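PDB 2HJP: phosphonopyruvate hydrolase from Variovorax sp., which hydrolyses phosphonopyruvate to pyruvate and phosphate, cleaving its carbon-phosphorus bond with the aid of a divalent metal ion. Local coordinates for residues Q276-E279 with R280-A283; I131-F134 with Q135-A139. One frame throughout, in Å; residues are numbered along the deposited sequence.

Contact 1 of 2, residues Q276-E279 with R280-A283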
ATOM      1  N   GLN A 276      -7.377  -6.585 -21.079  1.00 21.40           N
ATOM      2  CA  GLN A 276      -7.733  -5.740 -19.955  1.00 21.46           C
ATOM      3  C   GLN A 276      -9.207  -5.835 -19.526  1.00 21.06           C
ATOM      4  O   GLN A 276      -9.603  -5.223 -18.557  1.00 20.49           O
ATOM      5  CB  GLN A 276      -7.423  -4.277 -20.312  1.00 21.20           C
ATOM      6  CG  GLN A 276      -5.941  -3.869 -20.168  1.00 17.65           C
ATOM      7  CD  GLN A 276      -5.744  -2.451 -20.745  1.00 21.36           C
ATOM      8  OE1 GLN A 276      -6.094  -2.186 -21.925  1.00 21.40           O
ATOM      9  NE2 GLN A 276      -5.222  -1.534 -19.925  1.00 18.13           N
ATOM     10  N   GLY A 277     -10.017  -6.586 -20.258  1.00 22.30           N
ATOM     11  CA  GLY A 277     -11.418  -6.728 -19.891  1.00 24.73           C
ATOM     12  C   GLY A 277     -12.277  -5.613 -20.487  1.00 25.82           C
ATOM     13  O   GLY A 277     -13.359  -5.279 -19.935  1.00 25.53           O
ATOM     14  N   ASP A 278     -11.828  -5.048 -21.614  1.00 25.49           N
ATOM     15  CA  ASP A 278     -12.595  -3.983 -22.240  1.00 27.07           C
ATOM     16  C   ASP A 278     -14.059  -4.360 -22.485  1.00 28.53           C
ATOM     17  O   ASP A 278     -14.950  -3.558 -22.288  1.00 28.13           O
ATOM     18  CB  ASP A 278     -11.955  -3.583 -23.548  1.00 28.69           C
ATOM     19  CG  ASP A 278     -12.510  -2.280 -24.083  1.00 30.24           C
ATOM     20  OD1 ASP A 278     -12.309  -1.231 -23.385  1.00 28.01           O
ATOM     21  OD2 ASP A 278     -13.129  -2.355 -25.195  1.00 31.62           O
ATOM     22  N   GLU A 279     -14.289  -5.584 -22.936  1.00 30.32           N
ATOM     23  CA  GLU A 279     -15.626  -6.078 -23.224  1.00 31.49           C
ATOM     24  C   GLU A 279     -16.575  -5.926 -22.022  1.00 29.89           C
ATOM     25  O   GLU A 279     -17.674  -5.352 -22.107  1.00 27.94           O
ATOM     26  CB  GLU A 279     -15.521  -7.556 -23.599  1.00 35.87           C
ATOM     27  CG  GLU A 279     -15.389  -7.829 -25.072  1.00 43.68           C
ATOM     28  CD  GLU A 279     -16.750  -8.022 -25.702  1.00 48.94           C
ATOM     29  OE1 GLU A 279     -17.415  -6.985 -25.989  1.00 52.30           O
ATOM     30  OE2 GLU A 279     -17.175  -9.203 -25.887  1.00 51.82           O
ATOM     31  N   ARG A 280     -16.131  -6.481 -20.906  1.00 27.57           N
ATOM     32  CA  ARG A 280     -16.885  -6.396 -19.685  1.00 27.97           C
ATOM     33  C   ARG A 280     -17.145  -4.918 -19.350  1.00 26.05           C
ATOM     34  O   ARG A 280     -18.271  -4.512 -19.078  1.00 25.32           O
ATOM     35  CB  ARG A 280     -16.119  -7.096 -18.559  1.00 30.82           C
ATOM     36  CG  ARG A 280     -16.856  -6.994 -17.228  1.00 36.45           C
ATOM     37  CD  ARG A 280     -16.257  -7.850 -16.132  1.00 42.74           C
ATOM     38  NE  ARG A 280     -15.688  -7.043 -15.047  1.00 45.88           N
ATOM     39  CZ  ARG A 280     -15.961  -7.219 -13.760  1.00 48.47           C
ATOM     40  NH1 ARG A 280     -16.812  -8.172 -13.379  1.00 50.45           N
ATOM     41  NH2 ARG A 280     -15.355  -6.466 -12.850  1.00 50.20           N
ATOM     42  N   MET A 281     -16.103  -4.107 -19.403  1.00 23.05           N
ATOM     43  CA  MET A 281     -16.267  -2.714 -19.110  1.00 22.65           C
ATOM     44  C   MET A 281     -17.289  -2.058 -20.037  1.00 21.80           C
ATOM     45  O   MET A 281     -18.064  -1.210 -19.582  1.00 19.94           O
ATOM     46  CB  MET A 281     -14.921  -1.950 -19.157  1.00 22.10           C
ATOM     47  CG  MET A 281     -15.082  -0.467 -18.773  1.00 23.87           C
ATOM     48  SD  MET A 281     -13.652   0.577 -18.946  1.00 29.26           S
ATOM     49  CE  MET A 281     -13.264   0.344 -20.711  1.00 28.78           C
ATOM     50  N   ARG A 282     -17.318  -2.403 -21.332  1.00 22.56           N
ATOM     51  CA  ARG A 282     -18.352  -1.777 -22.208  1.00 22.58           C
ATOM     52  C   ARG A 282     -19.771  -2.204 -21.820  1.00 21.26           C
ATOM     53  O   ARG A 282     -20.741  -1.442 -21.962  1.00 22.48           O
ATOM     54  CB  ARG A 282     -18.072  -2.074 -23.731  1.00 25.53           C
ATOM     55  CG  ARG A 282     -16.836  -1.262 -24.214  1.00 30.09           C
ATOM     56  CD  ARG A 282     -16.459  -1.538 -25.691  1.00 36.53           C
ATOM     57  NE  ARG A 282     -16.723  -2.949 -25.948  1.00 42.40           N
ATOM     58  CZ  ARG A 282     -16.038  -3.728 -26.778  1.00 45.05           C
ATOM     59  NH1 ARG A 282     -15.005  -3.246 -27.484  1.00 48.14           N
ATOM     60  NH2 ARG A 282     -16.378  -5.006 -26.878  1.00 46.45           N
ATOM     61  N   ALA A 283     -19.912  -3.430 -21.341  1.00 20.52           N
ATOM     62  CA  ALA A 283     -21.242  -3.897 -20.923  1.00 17.85           C
ATOM     63  C   ALA A 283     -21.637  -3.069 -19.692  1.00 20.04           C
ATOM     64  O   ALA A 283     -22.780  -2.544 -19.604  1.00 18.50           O
ATOM     65  CB  ALA A 283     -21.193  -5.384 -20.610  1.00 16.84           C
TER

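Contact 2 of 2, residues I131-F134 with Q135-A139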
ATOM      1  N   ILE A 131      14.179 -28.950  13.058  1.00 23.80           N
ATOM      2  CA  ILE A 131      13.025 -29.724  12.616  1.00 24.56           C
ATOM      3  C   ILE A 131      11.793 -29.409  13.465  1.00 21.93           C
ATOM      4  O   ILE A 131      10.737 -29.116  12.915  1.00 22.13           O
ATOM      5  CB  ILE A 131      13.353 -31.229  12.663  1.00 25.97           C
ATOM      6  CG1 ILE A 131      14.312 -31.560  11.520  1.00 29.02           C
ATOM      7  CG2 ILE A 131      12.059 -32.051  12.630  1.00 28.81           C
ATOM      8  CD1 ILE A 131      14.955 -32.940  11.602  1.00 32.60           C
ATOM      9  N   GLU A 132      11.936 -29.423  14.789  1.00 22.10           N
ATOM     10  CA  GLU A 132      10.798 -29.138  15.663  1.00 24.07           C
ATOM     11  C   GLU A 132      10.338 -27.695  15.487  1.00 22.26           C
ATOM     12  O   GLU A 132       9.144 -27.414  15.568  1.00 21.35           O
ATOM     13  CB  GLU A 132      11.136 -29.344  17.162  1.00 27.53           C
ATOM     14  CG  GLU A 132      12.112 -30.418  17.449  1.00 35.86           C
ATOM     15  CD  GLU A 132      13.535 -29.904  17.250  1.00 39.97           C
ATOM     16  OE1 GLU A 132      14.250 -30.498  16.410  1.00 41.70           O
ATOM     17  OE2 GLU A 132      13.934 -28.901  17.934  1.00 43.18           O
ATOM     18  N   GLU A 133      11.273 -26.779  15.271  1.00 21.34           N
ATOM     19  CA  GLU A 133      10.837 -25.384  15.090  1.00 22.99           C
ATOM     20  C   GLU A 133       9.988 -25.318  13.806  1.00 22.50           C
ATOM     21  O   GLU A 133       8.926 -24.683  13.811  1.00 21.22           O
ATOM     22  CB  GLU A 133      11.996 -24.371  14.970  1.00 25.90           C
ATOM     23  CG  GLU A 133      11.399 -22.977  14.600  1.00 28.83           C
ATOM     24  CD  GLU A 133      12.430 -21.796  14.450  1.00 33.70           C
ATOM     25  OE1 GLU A 133      13.664 -22.032  14.519  1.00 31.79           O
ATOM     26  OE2 GLU A 133      11.963 -20.623  14.261  1.00 33.47           O
ATOM     27  N   PHE A 134      10.426 -25.986  12.719  1.00 21.01           N
ATOM     28  CA  PHE A 134       9.601 -25.881  11.504  1.00 20.05           C
ATOM     29  C   PHE A 134       8.253 -26.586  11.656  1.00 20.03           C
ATOM     30  O   PHE A 134       7.223 -26.140  11.109  1.00 19.51           O
ATOM     31  CB  PHE A 134      10.305 -26.392  10.263  1.00 17.65           C
ATOM     32  CG  PHE A 134       9.709 -25.822   8.988  1.00 19.34           C
ATOM     33  CD1 PHE A 134       9.852 -24.426   8.679  1.00 17.56           C
ATOM     34  CD2 PHE A 134       9.033 -26.653   8.096  1.00 17.42           C
ATOM     35  CE1 PHE A 134       9.328 -23.891   7.487  1.00 17.98           C
ATOM     36  CE2 PHE A 134       8.499 -26.135   6.886  1.00 18.13           C
ATOM     37  CZ  PHE A 134       8.642 -24.749   6.572  1.00 17.06           C
ATOM     38  N   GLN A 135       8.264 -27.688  12.389  1.00 18.84           N
ATOM     39  CA  GLN A 135       7.026 -28.393  12.674  1.00 18.61           C
ATOM     40  C   GLN A 135       6.104 -27.426  13.346  1.00 17.74           C
ATOM     41  O   GLN A 135       4.921 -27.427  13.015  1.00 18.33           O
ATOM     42  CB  GLN A 135       7.263 -29.602  13.572  1.00 20.17           C
ATOM     43  CG  GLN A 135       7.868 -30.827  12.831  1.00 18.48           C
ATOM     44  CD  GLN A 135       7.912 -32.047  13.754  1.00 23.05           C
ATOM     45  OE1 GLN A 135       7.316 -33.119  13.483  1.00 24.25           O
ATOM     46  NE2 GLN A 135       8.611 -31.881  14.857  1.00 18.96           N
ATOM     47  N   GLY A 136       6.623 -26.600  14.274  1.00 18.90           N
ATOM     48  CA  GLY A 136       5.760 -25.592  14.924  1.00 19.33           C
ATOM     49  C   GLY A 136       5.160 -24.583  13.911  1.00 18.82           C
ATOM     50  O   GLY A 136       3.998 -24.148  13.994  1.00 19.61           O
ATOM     51  N   LYS A 137       5.995 -24.151  12.977  1.00 17.89           N
ATOM     52  CA  LYS A 137       5.539 -23.208  11.939  1.00 18.74           C
ATOM     53  C   LYS A 137       4.436 -23.774  11.021  1.00 16.98           C
ATOM     54  O   LYS A 137       3.453 -23.114  10.685  1.00 17.77           O
ATOM     55  CB  LYS A 137       6.773 -22.755  11.158  1.00 16.99           C
ATOM     56  CG  LYS A 137       7.659 -21.825  12.034  1.00 17.32           C
ATOM     57  CD  LYS A 137       8.996 -21.555  11.376  1.00 21.02           C
ATOM     58  CE  LYS A 137       8.837 -20.572  10.229  1.00 20.48           C
ATOM     59  NZ  LYS A 137      10.152 -19.912   9.815  1.00 18.07           N
ATOM     60  N   ILE A 138       4.597 -25.009  10.622  1.00 17.89           N
ATOM     61  CA  ILE A 138       3.599 -25.652   9.774  1.00 17.51           C
ATOM     62  C   ILE A 138       2.314 -25.854  10.587  1.00 16.72           C
ATOM     63  O   ILE A 138       1.218 -25.602  10.085  1.00 17.40           O
ATOM     64  CB  ILE A 138       4.150 -27.043   9.342  1.00 18.63           C
ATOM     65  CG1 ILE A 138       5.241 -26.811   8.289  1.00 19.68           C
ATOM     66  CG2 ILE A 138       3.019 -27.961   8.797  1.00 18.89           C
ATOM     67  CD1 ILE A 138       4.811 -26.163   6.944  1.00 21.90           C
ATOM     68  N   ALA A 139       2.442 -26.317  11.845  1.00 17.77           N
ATOM     69  CA  ALA A 139       1.243 -26.520  12.691  1.00 16.60           C
ATOM     70  C   ALA A 139       0.532 -25.166  12.899  1.00 18.33           C
ATOM     71  O   ALA A 139      -0.706 -25.105  12.916  1.00 19.40           O
ATOM     72  CB  ALA A 139       1.637 -27.151  14.066  1.00 17.38           C
TER
HETATM   73  O   HOH W   1      11.677 -19.186  12.010  1.00 20.98           O

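Contact 1 of 2, residues Q276-E279 with R280-A283
D278 holds CG anti to its backbone N (chi1 -167°), beside its own carbonyl carbon, with OD2 facing R282, and a bend at chi3 of R282 (-36°) folds the guanidinium back to meet it and E279 at the start of helix 278-288. Just before this helix, G277 closes the preceding helix 269-275 in a Schellman motif and at the same time takes the N-cap position. Its positive phi would press a CB against the carbonyl oxygen of Q276. The first turn is built by backbone bonds, M281 N to G277 O (3.0 Å) and R282 N to D278 O (2.8 Å). On the outer face D278, E279 and R282 form a salt-bridge network, i to i+4 and i to i+3. D278 OD2 lies 3.1 Å from R282 NH1 but well out of the guanidinium plane, so no N-H points at it and charge alone joins them; the two flat groups stand 82° apart. E279 OE1 reaches R282 NH2 in a hydrogen-bonded salt bridge whose modelled 2.4 Å is doubtfully short, while E279 N lies over one face of the guanidinium. Two acids in the first turn would probably also suit the positive end of the helix dipole. M281, beside this network, packs on P53 of the second subunit and Y94 of the third, and its methyl CE stands 3.2 Å from D278 OD1.

Contact 2 of 2, residues I131-F134 with Q135-A139
F134 and I138, one helical turn apart, make the tightly packed side of this contact. The ring's CE2 lies 3.6 Å from I138 CG1 and 3.7 Å from I138 CD1, the isoleucine chain crossing the ring obliquely. K137 CD lies on the same side of the ring plane, 4.0 Å from F134 CD1 at the far end of the ring from CE2. CG set anti to the backbone N (chi1 -158°) turns the phenyl group toward the barrel, where it meets the ring of Y175 at about 60° and rests on M109 and A154. These lie on strands 106-110 and 151-156, the two parallel neighbours that helix 131-144 joins as the crossover of a beta-alpha-beta unit in the TIM barrel. An alanine in place of F134 would probably leave I138 CG1 and the ring of Y175 without their aromatic partner and open a gap against M109 and A154. I131 and Q135 touch each other only loosely and lean on helix 165-177; E132, paired with R130, is the solvent side. On the other side of F134 from I131 and Q135, a water joins E133 OE2 (2.7 Å) to K137 NZ (2.8 Å). K137 NZ also donates to the carbonyl oxygens of T84 and G87.

How the contacts relate
Contact 1 and contact 2 lie on opposite sides of the chain's centre, their own centres 46 Å apart and their nearest atoms about 34 Å apart. Contact 2 belongs to the barrel wall: the F134 side chain is about 6 Å from that of R155, a substrate-binding residue, and about 12 Å from both bound phosphonopyruvate and the magnesium ion. Contact 1 is remote from that site, on the C-terminal extension; the R280 side chain comes within about 7 Å of a bound xylopyranose. The tetramer relates them: both touch the third subunit, R280 and M281 at its Y94, E133 and A139 at its K290 and Y288, the end of its own C-terminal segment.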